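Local coordinates for Cfl (Pectobacterium brasiliense, PDB 7A9J), which acts as a coronafacic acid ligase of the ATP-dependent AMP-binding enzyme family, probably activating its carboxylic acid substrate as an adenylate on the way to an amide, at residues V215-R220 and F247-K252; K228-S233 and G253-L258; A452-S457 and R518-E523; I467-Q472 and S499-I504. The protein carries 1 engineered substitution. All coordinates share one frame; numbering follows the deposited sequence.

Contact 1: residues V215-R220 and F247-K252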
loop_
_atom_site.group_PDB
_atom_site.type_symbol
_atom_site.label_atom_id
_atom_site.label_comp_id
_atom_site.label_asym_id
_atom_site.label_seq_id
_atom_site.Cartn_x
_atom_site.Cartn_y
_atom_site.Cartn_z
ATOM N N VAL A 215 8.217 3.661 -12.161
ATOM C CA VAL A 215 9.231 2.584 -12.312
ATOM C C VAL A 215 8.695 1.233 -11.841
ATOM O O VAL A 215 9.232 0.190 -12.221
ATOM C CB VAL A 215 10.560 2.961 -11.517
ATOM C CG1 VAL A 215 11.661 1.871 -11.665
ATOM C CG2 VAL A 215 11.059 4.280 -12.049
ATOM N N THR A 216 7.674 1.226 -10.984
ATOM C CA THR A 216 7.124 -0.005 -10.444
ATOM C C THR A 216 5.913 -0.518 -11.204
ATOM O O THR A 216 5.420 -1.616 -10.872
ATOM C CB THR A 216 6.720 0.144 -8.960
ATOM O OG1 THR A 216 5.485 0.838 -8.850
ATOM C CG2 THR A 216 7.833 0.874 -8.134
ATOM N N ILE A 217 5.492 0.169 -12.271
ATOM C CA ILE A 217 4.306 -0.301 -12.988
ATOM C C ILE A 217 4.764 -0.796 -14.351
ATOM O O ILE A 217 4.955 0.018 -15.280
ATOM C CB ILE A 217 3.259 0.800 -13.168
ATOM C CG1 ILE A 217 2.890 1.428 -11.826
ATOM C CG2 ILE A 217 1.993 0.177 -13.930
ATOM C CD1 ILE A 217 1.852 2.534 -11.956
ATOM N N ASN A 218 4.863 -2.111 -14.498
ATOM C CA ASN A 218 5.528 -2.721 -15.653
ATOM C C ASN A 218 4.676 -3.882 -16.144
ATOM O O ASN A 218 5.056 -5.052 -16.044
ATOM C CB ASN A 218 6.963 -3.159 -15.288
ATOM C CG ASN A 218 7.784 -2.036 -14.799
ATOM O OD1 ASN A 218 8.093 -1.119 -15.559
ATOM N ND2 ASN A 218 8.214 -2.098 -13.512
ATOM N N PRO A 219 3.528 -3.579 -16.773
ATOM C CA PRO A 219 2.738 -4.649 -17.394
ATOM C C PRO A 219 3.538 -5.303 -18.507
ATOM O O PRO A 219 4.388 -4.677 -19.143
ATOM C CB PRO A 219 1.503 -3.911 -17.981
ATOM C CG PRO A 219 1.871 -2.436 -17.994
ATOM C CD PRO A 219 3.027 -2.217 -17.058
ATOM N N ARG A 220 3.155 -6.518 -18.852
ATOM C CA ARG A 220 3.831 -7.149 -19.975
ATOM C C ARG A 220 3.303 -6.616 -21.298
ATOM O O ARG A 220 2.243 -5.994 -21.369
ATOM C CB ARG A 220 3.668 -8.667 -19.940
ATOM C CG ARG A 220 4.208 -9.333 -18.648
ATOM C CD ARG A 220 4.107 -10.843 -18.812
ATOM N NE ARG A 220 4.886 -11.604 -17.856
ATOM C CZ ARG A 220 5.020 -12.925 -17.921
ATOM N NH1 ARG A 220 4.422 -13.580 -18.907
ATOM N NH2 ARG A 220 5.748 -13.590 -17.023
ATOM N N PHE A 247 -2.041 8.209 -10.788
ATOM C CA PHE A 247 -1.373 9.250 -11.533
ATOM C C PHE A 247 -0.306 8.654 -12.446
ATOM O O PHE A 247 -0.173 9.050 -13.610
ATOM C CB PHE A 247 -0.675 10.285 -10.632
ATOM C CG PHE A 247 -1.607 11.105 -9.777
ATOM C CD1 PHE A 247 -2.883 11.527 -10.248
ATOM C CD2 PHE A 247 -1.162 11.595 -8.579
ATOM C CE1 PHE A 247 -3.682 12.316 -9.423
ATOM C CE2 PHE A 247 -1.974 12.370 -7.759
ATOM C CZ PHE A 247 -3.215 12.784 -8.195
ATOM N N ALA A 248 0.469 7.704 -11.916
ATOM C CA ALA A 248 1.577 7.170 -12.699
ATOM C C ALA A 248 1.075 6.374 -13.886
ATOM O O ALA A 248 1.637 6.506 -14.979
ATOM C CB ALA A 248 2.475 6.262 -11.797
ATOM N N ALA A 249 0.016 5.568 -13.697
ATOM C CA ALA A 249 -0.522 4.780 -14.799
ATOM C C ALA A 249 -1.057 5.689 -15.908
ATOM O O ALA A 249 -0.764 5.493 -17.075
ATOM C CB ALA A 249 -1.689 3.885 -14.350
ATOM N N LEU A 250 -1.849 6.693 -15.530
ATOM C CA LEU A 250 -2.400 7.620 -16.522
ATOM C C LEU A 250 -1.294 8.362 -17.247
ATOM O O LEU A 250 -1.346 8.481 -18.470
ATOM C CB LEU A 250 -3.377 8.592 -15.849
ATOM C CG LEU A 250 -4.618 7.907 -15.267
ATOM C CD1 LEU A 250 -5.449 8.932 -14.430
ATOM C CD2 LEU A 250 -5.486 7.352 -16.405
ATOM N N GLN A 251 -0.252 8.793 -16.534
ATOM C CA GLN A 251 0.889 9.449 -17.183
ATOM C C GLN A 251 1.670 8.531 -18.113
ATOM O O GLN A 251 2.202 8.993 -19.123
ATOM C CB GLN A 251 1.859 10.006 -16.165
ATOM C CG GLN A 251 1.316 11.213 -15.547
ATOM C CD GLN A 251 2.337 11.774 -14.505
ATOM O OE1 GLN A 251 3.581 11.709 -14.689
ATOM N NE2 GLN A 251 1.810 12.271 -13.446
ATOM N N LYS A 252 1.647 7.238 -17.871
ATOM C CA LYS A 252 2.217 6.299 -18.848
ATOM C C LYS A 252 1.236 5.937 -19.964
ATOM O O LYS A 252 1.592 5.155 -20.863
ATOM C CB LYS A 252 2.661 5.037 -18.079
ATOM C CG LYS A 252 3.839 5.335 -17.144
ATOM C CD LYS A 252 4.441 4.068 -16.386
ATOM C CE LYS A 252 5.262 3.284 -17.347
ATOM N NZ LYS A 252 5.926 2.283 -16.605
HETATM O O HOH W 1 8.474 1.276 -15.648
#

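Contact 2: residues K228-S233 and G253-L258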
loop_
_atom_site.group_PDB
_atom_site.type_symbol
_atom_site.label_atom_id
_atom_site.label_comp_id
_atom_site.label_asym_id
_atom_site.label_seq_id
_atom_site.Cartn_x
_atom_site.Cartn_y
_atom_site.Cartn_z
ATOM N N LYS A 228 -3.158 0.133 -24.120
ATOM C CA LYS A 228 -4.013 -1.039 -23.936
ATOM C C LYS A 228 -3.954 -1.689 -22.513
ATOM O O LYS A 228 -5.023 -2.120 -22.070
ATOM C CB LYS A 228 -3.712 -2.096 -25.005
ATOM C CG LYS A 228 -3.982 -3.548 -24.581
ATOM C CD LYS A 228 -5.039 -4.223 -25.449
ATOM C CE LYS A 228 -4.425 -4.640 -26.800
ATOM N NZ LYS A 228 -4.522 -6.104 -27.096
ATOM N N PRO A 229 -2.797 -1.760 -21.824
ATOM C CA PRO A 229 -2.810 -2.318 -20.453
ATOM C C PRO A 229 -3.713 -1.521 -19.548
ATOM O O PRO A 229 -3.679 -0.291 -19.562
ATOM C CB PRO A 229 -1.351 -2.195 -19.976
ATOM C CG PRO A 229 -0.554 -2.100 -21.199
ATOM C CD PRO A 229 -1.429 -1.343 -22.191
ATOM N N ALA A 230 -4.551 -2.232 -18.796
ATOM C CA ALA A 230 -5.327 -1.657 -17.702
ATOM C C ALA A 230 -4.659 -2.007 -16.370
ATOM O O ALA A 230 -4.268 -3.150 -16.135
ATOM C CB ALA A 230 -6.768 -2.184 -17.697
ATOM N N ILE A 231 -4.582 -1.020 -15.501
ATOM C CA ILE A 231 -3.896 -1.092 -14.202
ATOM C C ILE A 231 -4.979 -1.128 -13.153
ATOM O O ILE A 231 -5.879 -0.287 -13.169
ATOM C CB ILE A 231 -2.963 0.134 -14.022
ATOM C CG1 ILE A 231 -1.578 -0.119 -14.614
ATOM C CG2 ILE A 231 -2.826 0.611 -12.545
ATOM C CD1 ILE A 231 -1.523 -0.904 -15.835
ATOM N N LEU A 232 -4.871 -2.074 -12.196
ATOM C CA LEU A 232 -5.829 -2.169 -11.119
ATOM C C LEU A 232 -5.083 -2.015 -9.806
ATOM O O LEU A 232 -4.053 -2.679 -9.583
ATOM C CB LEU A 232 -6.544 -3.520 -11.126
ATOM C CG LEU A 232 -7.347 -3.903 -9.913
ATOM C CD1 LEU A 232 -8.470 -2.888 -9.714
ATOM C CD2 LEU A 232 -7.891 -5.386 -10.063
ATOM N N SER A 233 -5.599 -1.170 -8.930
ATOM C CA SER A 233 -5.095 -1.178 -7.547
ATOM C C SER A 233 -6.222 -1.596 -6.616
ATOM O O SER A 233 -7.283 -0.950 -6.592
ATOM C CB SER A 233 -4.545 0.193 -7.126
ATOM O OG SER A 233 -4.173 0.119 -5.732
ATOM N N GLY A 253 0.027 6.483 -19.935
ATOM C CA GLY A 253 -0.983 6.223 -20.955
ATOM C C GLY A 253 -1.761 4.938 -20.782
ATOM O O GLY A 253 -2.495 4.547 -21.709
ATOM N N TYR A 254 -1.660 4.292 -19.620
ATOM C CA TYR A 254 -2.452 3.107 -19.337
ATOM C C TYR A 254 -3.836 3.499 -18.864
ATOM O O TYR A 254 -4.040 4.611 -18.367
ATOM C CB TYR A 254 -1.768 2.303 -18.223
ATOM C CG TYR A 254 -0.328 1.902 -18.483
ATOM C CD1 TYR A 254 0.139 1.749 -19.776
ATOM C CD2 TYR A 254 0.541 1.628 -17.389
ATOM C CE1 TYR A 254 1.466 1.363 -20.014
ATOM C CE2 TYR A 254 1.882 1.264 -17.606
ATOM C CZ TYR A 254 2.306 1.107 -18.927
ATOM O OH TYR A 254 3.607 0.736 -19.195
ATOM N N SER A 255 -4.811 2.593 -19.029
ATOM C CA SER A 255 -6.085 2.848 -18.384
ATOM C C SER A 255 -6.016 2.337 -16.959
ATOM O O SER A 255 -5.173 1.509 -16.613
ATOM C CB SER A 255 -7.269 2.197 -19.104
ATOM O OG SER A 255 -7.121 0.791 -19.103
ATOM N N VAL A 256 -6.909 2.853 -16.126
ATOM C CA VAL A 256 -7.009 2.445 -14.732
ATOM C C VAL A 256 -8.384 1.819 -14.544
ATOM O O VAL A 256 -9.411 2.406 -14.922
ATOM C CB VAL A 256 -6.819 3.637 -13.772
ATOM C CG1 VAL A 256 -7.116 3.230 -12.296
ATOM C CG2 VAL A 256 -5.417 4.238 -13.928
ATOM N N LEU A 257 -8.405 0.641 -13.958
ATOM C CA LEU A 257 -9.631 -0.081 -13.629
ATOM C C LEU A 257 -9.992 0.216 -12.197
ATOM O O LEU A 257 -9.168 -0.014 -11.306
ATOM C CB LEU A 257 -9.436 -1.588 -13.813
ATOM C CG LEU A 257 -10.581 -2.481 -13.306
ATOM C CD1 LEU A 257 -11.892 -2.283 -14.139
ATOM C CD2 LEU A 257 -10.070 -3.974 -13.396
ATOM N N LEU A 258 -11.204 0.748 -11.977
ATOM C CA LEU A 258 -11.708 1.005 -10.636
ATOM C C LEU A 258 -12.772 -0.004 -10.236
ATOM O O LEU A 258 -13.743 -0.229 -10.958
ATOM C CB LEU A 258 -12.287 2.417 -10.516
ATOM C CG LEU A 258 -11.242 3.522 -10.689
ATOM C CD1 LEU A 258 -11.984 4.887 -10.466
ATOM C CD2 LEU A 258 -10.090 3.424 -9.684
HETATM O O HOH W 2 -7.556 0.815 -9.313
#

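Contact 3: residues A452-S457 and R518-E523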
loop_
_atom_site.group_PDB
_atom_site.type_symbol
_atom_site.label_atom_id
_atom_site.label_comp_id
_atom_site.label_asym_id
_atom_site.label_seq_id
_atom_site.Cartn_x
_atom_site.Cartn_y
_atom_site.Cartn_z
ATOM N N ALA A 452 3.436 -24.411 7.403
ATOM C CA ALA A 452 3.636 -23.058 7.878
ATOM C C ALA A 452 4.426 -23.156 9.166
ATOM O O ALA A 452 4.533 -24.224 9.776
ATOM C CB ALA A 452 2.317 -22.324 8.111
ATOM N N SER A 453 4.985 -22.030 9.566
ATOM C CA SER A 453 5.839 -22.039 10.736
ATOM C C SER A 453 5.984 -20.611 11.225
ATOM O O SER A 453 5.951 -19.670 10.427
ATOM C CB SER A 453 7.207 -22.645 10.401
ATOM O OG SER A 453 8.077 -22.434 11.493
ATOM N N VAL A 454 6.113 -20.447 12.540
ATOM C CA VAL A 454 6.461 -19.165 13.140
ATOM C C VAL A 454 7.550 -19.444 14.182
ATOM O O VAL A 454 7.414 -20.381 14.987
ATOM C CB VAL A 454 5.253 -18.482 13.816
ATOM C CG1 VAL A 454 5.685 -17.197 14.493
ATOM C CG2 VAL A 454 4.148 -18.140 12.801
ATOM N N VAL A 455 8.629 -18.644 14.165
ATOM C CA VAL A 455 9.764 -18.823 15.083
ATOM C C VAL A 455 9.829 -17.624 16.024
ATOM O O VAL A 455 9.640 -16.485 15.598
ATOM C CB VAL A 455 11.086 -19.008 14.305
ATOM C CG1 VAL A 455 12.317 -18.978 15.241
ATOM C CG2 VAL A 455 11.065 -20.292 13.498
ATOM N N PHE A 456 10.058 -17.876 17.320
ATOM C CA PHE A 456 10.147 -16.802 18.299
ATOM C C PHE A 456 11.028 -17.298 19.446
ATOM O O PHE A 456 11.475 -18.445 19.459
ATOM C CB PHE A 456 8.783 -16.403 18.873
ATOM C CG PHE A 456 7.983 -17.575 19.481
ATOM C CD1 PHE A 456 7.152 -18.344 18.683
ATOM C CD2 PHE A 456 8.041 -17.879 20.876
ATOM C CE1 PHE A 456 6.426 -19.397 19.199
ATOM C CE2 PHE A 456 7.259 -18.945 21.415
ATOM C CZ PHE A 456 6.474 -19.698 20.584
ATOM N N SER A 457 11.303 -16.423 20.387
ATOM C CA SER A 457 12.066 -16.891 21.533
ATOM C C SER A 457 11.298 -16.674 22.826
ATOM O O SER A 457 10.350 -15.885 22.890
ATOM C CB SER A 457 13.453 -16.198 21.620
ATOM O OG SER A 457 13.290 -14.824 21.979
ATOM N N ARG A 518 5.927 -11.548 19.288
ATOM C CA ARG A 518 5.885 -11.126 20.685
ATOM C C ARG A 518 4.684 -11.718 21.417
ATOM O O ARG A 518 4.805 -12.214 22.548
ATOM C CB ARG A 518 5.840 -9.595 20.763
ATOM C CG ARG A 518 5.981 -9.100 22.172
ATOM C CD ARG A 518 5.367 -7.739 22.458
ATOM N NE ARG A 518 5.362 -7.566 23.911
ATOM C CZ ARG A 518 4.272 -7.418 24.662
ATOM N NH1 ARG A 518 3.070 -7.366 24.092
ATOM N NH2 ARG A 518 4.397 -7.300 25.985
ATOM N N LYS A 519 3.501 -11.624 20.820
ATOM C CA LYS A 519 2.340 -12.194 21.484
ATOM C C LYS A 519 2.405 -13.718 21.521
ATOM O O LYS A 519 1.968 -14.333 22.505
ATOM C CB LYS A 519 1.066 -11.699 20.803
ATOM C CG LYS A 519 0.902 -10.178 20.979
ATOM C CD LYS A 519 -0.264 -9.599 20.181
ATOM C CE LYS A 519 0.086 -8.215 19.617
ATOM N NZ LYS A 519 -0.896 -7.762 18.597
ATOM N N LEU A 520 2.976 -14.348 20.495
ATOM C CA LEU A 520 3.133 -15.796 20.565
ATOM C C LEU A 520 4.088 -16.196 21.675
ATOM O O LEU A 520 3.815 -17.162 22.401
ATOM C CB LEU A 520 3.590 -16.346 19.226
ATOM C CG LEU A 520 2.453 -16.396 18.224
ATOM C CD1 LEU A 520 2.971 -16.663 16.814
ATOM C CD2 LEU A 520 1.444 -17.455 18.646
ATOM N N SER A 521 5.211 -15.470 21.839
ATOM C CA SER A 521 6.113 -15.747 22.952
ATOM C C SER A 521 5.367 -15.660 24.264
ATOM O O SER A 521 5.623 -16.438 25.201
ATOM C CB SER A 521 7.293 -14.765 22.979
ATOM O OG SER A 521 8.165 -15.063 24.090
ATOM N N ASN A 522 4.460 -14.683 24.356
ATOM C CA ASN A 522 3.722 -14.458 25.594
ATOM C C ASN A 522 2.740 -15.577 25.868
ATOM O O ASN A 522 2.436 -15.831 27.039
ATOM C CB ASN A 522 2.978 -13.117 25.530
ATOM C CG ASN A 522 3.890 -11.933 25.817
ATOM O OD1 ASN A 522 4.924 -12.085 26.457
ATOM N ND2 ASN A 522 3.509 -10.743 25.343
ATOM N N GLU A 523 2.352 -16.327 24.825
ATOM C CA GLU A 523 1.410 -17.435 24.937
ATOM C C GLU A 523 2.073 -18.796 24.812
ATOM O O GLU A 523 1.388 -19.796 24.523
ATOM C CB GLU A 523 0.335 -17.276 23.851
ATOM C CG GLU A 523 -0.289 -15.908 23.885
ATOM C CD GLU A 523 -1.056 -15.680 25.170
ATOM O OE1 GLU A 523 -0.995 -14.560 25.729
ATOM O OE2 GLU A 523 -1.708 -16.643 25.633
#

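Contact 4: residues I467-Q472 and S499-I504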
loop_
_atom_site.group_PDB
_atom_site.type_symbol
_atom_site.label_atom_id
_atom_site.label_comp_id
_atom_site.label_asym_id
_atom_site.label_seq_id
_atom_site.Cartn_x
_atom_site.Cartn_y
_atom_site.Cartn_z
ATOM N N ILE A 467 15.136 -20.561 21.402
ATOM C CA ILE A 467 14.346 -20.455 20.170
ATOM C C ILE A 467 13.293 -21.541 20.111
ATOM O O ILE A 467 13.597 -22.730 20.255
ATOM C CB ILE A 467 15.263 -20.523 18.938
ATOM C CG1 ILE A 467 16.212 -19.323 18.975
ATOM C CG2 ILE A 467 14.424 -20.560 17.612
ATOM C CD1 ILE A 467 17.237 -19.362 17.849
ATOM N N ILE A 468 12.047 -21.130 19.881
ATOM C CA ILE A 468 10.925 -22.048 19.733
ATOM C C ILE A 468 10.435 -21.973 18.291
ATOM O O ILE A 468 10.311 -20.872 17.728
ATOM C CB ILE A 468 9.791 -21.659 20.702
ATOM C CG1 ILE A 468 10.345 -21.405 22.121
ATOM C CG2 ILE A 468 8.641 -22.673 20.606
ATOM C CD1 ILE A 468 11.063 -22.594 22.799
ATOM N N ALA A 469 10.109 -23.116 17.702
ATOM C CA ALA A 469 9.486 -23.110 16.375
ATOM C C ALA A 469 8.074 -23.659 16.484
ATOM O O ALA A 469 7.879 -24.805 16.919
ATOM C CB ALA A 469 10.296 -23.953 15.379
ATOM N N LEU A 470 7.100 -22.862 16.074
ATOM C CA LEU A 470 5.759 -23.373 15.844
ATOM C C LEU A 470 5.695 -23.961 14.440
ATOM O O LEU A 470 6.011 -23.277 13.463
ATOM C CB LEU A 470 4.760 -22.236 16.056
ATOM C CG LEU A 470 3.288 -22.437 16.388
ATOM C CD1 LEU A 470 3.149 -23.505 17.448
ATOM C CD2 LEU A 470 2.757 -21.100 16.921
ATOM N N ILE A 471 5.328 -25.234 14.336
ATOM C CA ILE A 471 5.365 -25.984 13.077
ATOM C C ILE A 471 3.947 -26.425 12.734
ATOM O O ILE A 471 3.316 -27.150 13.517
ATOM C CB ILE A 471 6.270 -27.224 13.173
ATOM C CG1 ILE A 471 7.697 -26.857 13.585
ATOM C CG2 ILE A 471 6.239 -28.022 11.850
ATOM C CD1 ILE A 471 8.452 -26.107 12.542
ATOM N N GLN A 472 3.469 -26.053 11.546
ATOM C CA GLN A 472 2.161 -26.511 11.081
ATOM C C GLN A 472 2.363 -27.552 9.999
ATOM O O GLN A 472 2.788 -27.200 8.886
ATOM C CB GLN A 472 1.313 -25.351 10.556
ATOM C CG GLN A 472 -0.016 -25.778 9.931
ATOM C CD GLN A 472 -0.830 -24.587 9.453
ATOM O OE1 GLN A 472 -1.085 -23.636 10.211
ATOM N NE2 GLN A 472 -1.233 -24.624 8.190
ATOM N N SER A 499 15.444 -24.681 19.636
ATOM C CA SER A 499 15.609 -25.633 20.724
ATOM C C SER A 499 14.398 -26.537 20.925
ATOM O O SER A 499 14.501 -27.544 21.642
ATOM C CB SER A 499 15.882 -24.867 22.012
ATOM O OG SER A 499 17.173 -24.295 21.988
ATOM N N GLU A 500 13.270 -26.232 20.299
ATOM C CA GLU A 500 12.019 -26.899 20.602
ATOM C C GLU A 500 11.048 -26.693 19.455
ATOM O O GLU A 500 11.054 -25.648 18.813
ATOM C CB GLU A 500 11.444 -26.329 21.877
ATOM C CG GLU A 500 10.168 -26.918 22.336
ATOM C CD GLU A 500 9.856 -26.390 23.723
ATOM O OE1 GLU A 500 10.664 -26.627 24.647
ATOM O OE2 GLU A 500 8.849 -25.686 23.870
ATOM N N TYR A 501 10.219 -27.699 19.217
ATOM C CA TYR A 501 9.227 -27.706 18.149
ATOM C C TYR A 501 7.844 -27.872 18.771
ATOM O O TYR A 501 7.636 -28.775 19.593
ATOM C CB TYR A 501 9.544 -28.858 17.167
ATOM C CG TYR A 501 10.860 -28.649 16.476
ATOM C CD1 TYR A 501 10.997 -27.627 15.553
ATOM C CD2 TYR A 501 11.969 -29.438 16.747
ATOM C CE1 TYR A 501 12.173 -27.391 14.903
ATOM C CE2 TYR A 501 13.186 -29.213 16.074
ATOM C CZ TYR A 501 13.264 -28.166 15.159
ATOM O OH TYR A 501 14.415 -27.855 14.476
ATOM N N ILE A 502 6.916 -26.989 18.411
ATOM C CA ILE A 502 5.527 -27.097 18.835
ATOM C C ILE A 502 4.698 -27.380 17.592
ATOM O O ILE A 502 4.560 -26.518 16.719
ATOM C CB ILE A 502 5.049 -25.831 19.556
ATOM C CG1 ILE A 502 5.898 -25.588 20.815
ATOM C CG2 ILE A 502 3.577 -25.979 19.988
ATOM C CD1 ILE A 502 5.553 -24.316 21.584
ATOM N N PHE A 503 4.168 -28.591 17.483
ATOM C CA PHE A 503 3.354 -28.956 16.332
ATOM C C PHE A 503 1.916 -28.561 16.621
ATOM O O PHE A 503 1.337 -28.998 17.623
ATOM C CB PHE A 503 3.441 -30.454 16.022
ATOM C CG PHE A 503 4.803 -30.903 15.601
ATOM C CD1 PHE A 503 5.784 -31.161 16.552
ATOM C CD2 PHE A 503 5.115 -31.057 14.265
ATOM C CE1 PHE A 503 7.052 -31.565 16.171
ATOM C CE2 PHE A 503 6.375 -31.472 13.877
ATOM C CZ PHE A 503 7.348 -31.727 14.835
ATOM N N ILE A 504 1.339 -27.758 15.736
ATOM C CA ILE A 504 -0.052 -27.340 15.834
ATOM C C ILE A 504 -0.587 -27.244 14.410
ATOM O O ILE A 504 0.101 -26.732 13.522
ATOM C CB ILE A 504 -0.178 -26.005 16.602
ATOM C CG1 ILE A 504 -1.623 -25.743 17.004
ATOM C CG2 ILE A 504 0.363 -24.847 15.797
ATOM C CD1 ILE A 504 -1.788 -24.520 17.876
HETATM O O HOH W 3 17.799 -21.708 21.370
#

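Contact 1: residues V215-R220 and F247-K252
Ile217 and Lys252 approach each other's segments in opposite directions, the isoleucine reaching out to the end of helix 240-251 and the lysine reaching back to the loop that follows helix 203-214. The helix is the connecting element of the beta-alpha-beta unit made with strands 230-233 and 255-257, in the large domain of this adenylate-forming enzyme. Ile217 does the apolar work through its far methyl. Its CG1 is set beside the backbone N (chi1 -54°) and the chain then runs straight out, so that CD1 is the atom that meets the helix. CD1 lies 3.8 Å from CB of Ala248 and 4.0 Å from the backbone N of Ala249, while CB of Ala249 is a looser neighbour. This buried patch extends to Val210 and Lys214 of helix 203-214, on which Ala248 also packs, and to Tyr254, which touches Ile217. Lys252 supplies the polar half. Its chain bends at chi3 (76°), which turns the ammonium group onto the loop backbone, and NZ is held by two carbonyls, those of Ile217 and Lys214. Asn218 steadies the loop from within, for its ND2 donates to the carbonyl O of Val215 at 2.8 Å and also bonds to the hydroxyl of Tyr345. The direct polar link across the contact is Lys252 NZ to Ile217 O, 2.8 Å long, with the donor tilted 16° from the carbonyl plane.

Contact 2: residues K228-S233 and G253-L258
Ile231, Leu257 and Tyr254 lose the most surface where strand 230-233 pairs in parallel with strand 255-257, the two strands of a beta-alpha-beta unit whose helix, 240-251, connects them. Ile231 is gripped through both its backbone and its side chain. Its N donates to Ser255 O at 2.8 Å, and its O accepts a nearly straight bond from Leu257 N (2.8 Å, 170° at the hydrogen). Its CD1 reaches over to the tyrosine, 3.6 Å from Tyr254 CD2, the two side chains lying at a slant. Tyr254 leans against two residues that come from the same side of its ring: Ile231 meets CD2, while CG of Pro229 is 4.2 Å from CD1 of Tyr254 and CB of Pro229 sits over the rim of that face. The tyrosine follows Gly253, whose positive phi closes the preceding helix in a Schellman motif and turns the chain into the strand. Leu257 projects from the face shared with Ala230, Leu232 and Ser255, and its CD2 comes within 4.2 Å of Leu232 CD1; Lys42 and Thr274 also touch it. Where the strands diverge, a water lies between Ser233 N, from which it accepts, and Leu257 O (2.7 Å); the hydroxyl of Ser233 bonds to Ser242. The chemistry implies a pairing whose register backbone bonds fix, with largely apolar side chains on both faces and a water where direct pairing ends.

Contact 3: residues A452-S457 and R518-E523
The ring of Phe456 carries this contact, with the backbone of helix 517-522 laid over one of its faces: Ser521 N stands 3.8 Å above the ring plane, toward the rim, and the carbonyl carbon of Leu520 sits near it. This is helix-on-sheet packing in the C-terminal domain of the ligase, between the outer strand 450-460 and a helix crossing it at -67°. At one corner of the ring, Phe456 CD2 meets CA of Ser521 at 3.5 Å; CB of Leu520 lies over the same face as Ser521 N, 4.1 Å from CD1 of Phe456. The phenylalanine reaches the helix because CG is placed between the backbone N and the carbonyl carbon (chi1 55°), a crowded position for an aromatic side chain. Leu520 goes on to the next strand residue facing the helix, its CD1 resting 3.6 Å from CG1 of Val454, with the two side chains roughly perpendicular. Leu527 of helix 524-530 touches both Phe456 and Leu520 and so extends the apolar cluster. Beside the apolar core, Ser521 turns its hydroxyl to the strand's backbone rather than to the side chain of Ser457, which bonds to Glu465. Ser521 OG donates to Ser457 O over 2.6 Å, in the carbonyl plane.

Contact 4: residues I467-Q472 and S499-I504
Ile502 and the residues of strand 464-473 beside it interlock along one face of a parallel strand pair, and the isoleucine touches that strand with each of its side-chain carbons. Starting at the branch, CB lies 3.7 Å from CD1 of Leu470. The CG2 methyl, anti to the backbone N, comes closer to the same Leu470 CD1, at 3.6 Å. The other branch heads the opposite way along the strand: CG1 nears CG2 of Ile468, and the terminal CD1 ends 3.6 Å from that methyl. Ile502 therefore spans the two side chains, one branch for each. Leu470 CD1 is also touched by CG2 of Ile504, 3.5 Å away. The backbone of Ile502 is bonded in both directions, its N donating to Ala469 O (2.8 Å, 172° at the hydrogen) and its O accepting from Ile471 N at 2.8 Å. Bonds from Ala469 N to Glu500 O and from Ile504 N to Ile471 O continue the ladder. On the other face Ile471 touches two aromatic rings, one with each branch, CG1 lying 3.9 Å from CD1 of Tyr501 and CG2 alongside Phe503. Glu500, at the start of its strand, forms a salt bridge with Arg466 and hydrogen bonds to the hydroxyls of Tyr524 and Thr536. Helix 481-491, the connection of this beta-alpha-beta unit, covers Tyr501 and Phe503, helix 524-530 covers Ile468 and Ile502, and strand 450-460 lines the outer edge of strand 464-473.

Overall arrangement
From the N terminus, contact 1 opens after helix 203-214 and contact 2 opens at strand 230-233 before contact 1 has closed; contact 1 then closes at the end of helix 240-251 and contact 2 directly after it, so the two loops cross. Together they tie one beta-alpha-beta unit and its preceding loop into a single block, with their centres 9 Å apart. Much later, contact 3 opens on strand 450-460 and closes only at helix 517-522. Contact 4, joining strands 464-473 and 500-503, nests within that loop and shares its sheet. The two pairs lie on opposite sides of the chain's centre, 39 to 44 Å apart between centres, in the AMP-binding and C-terminal parts.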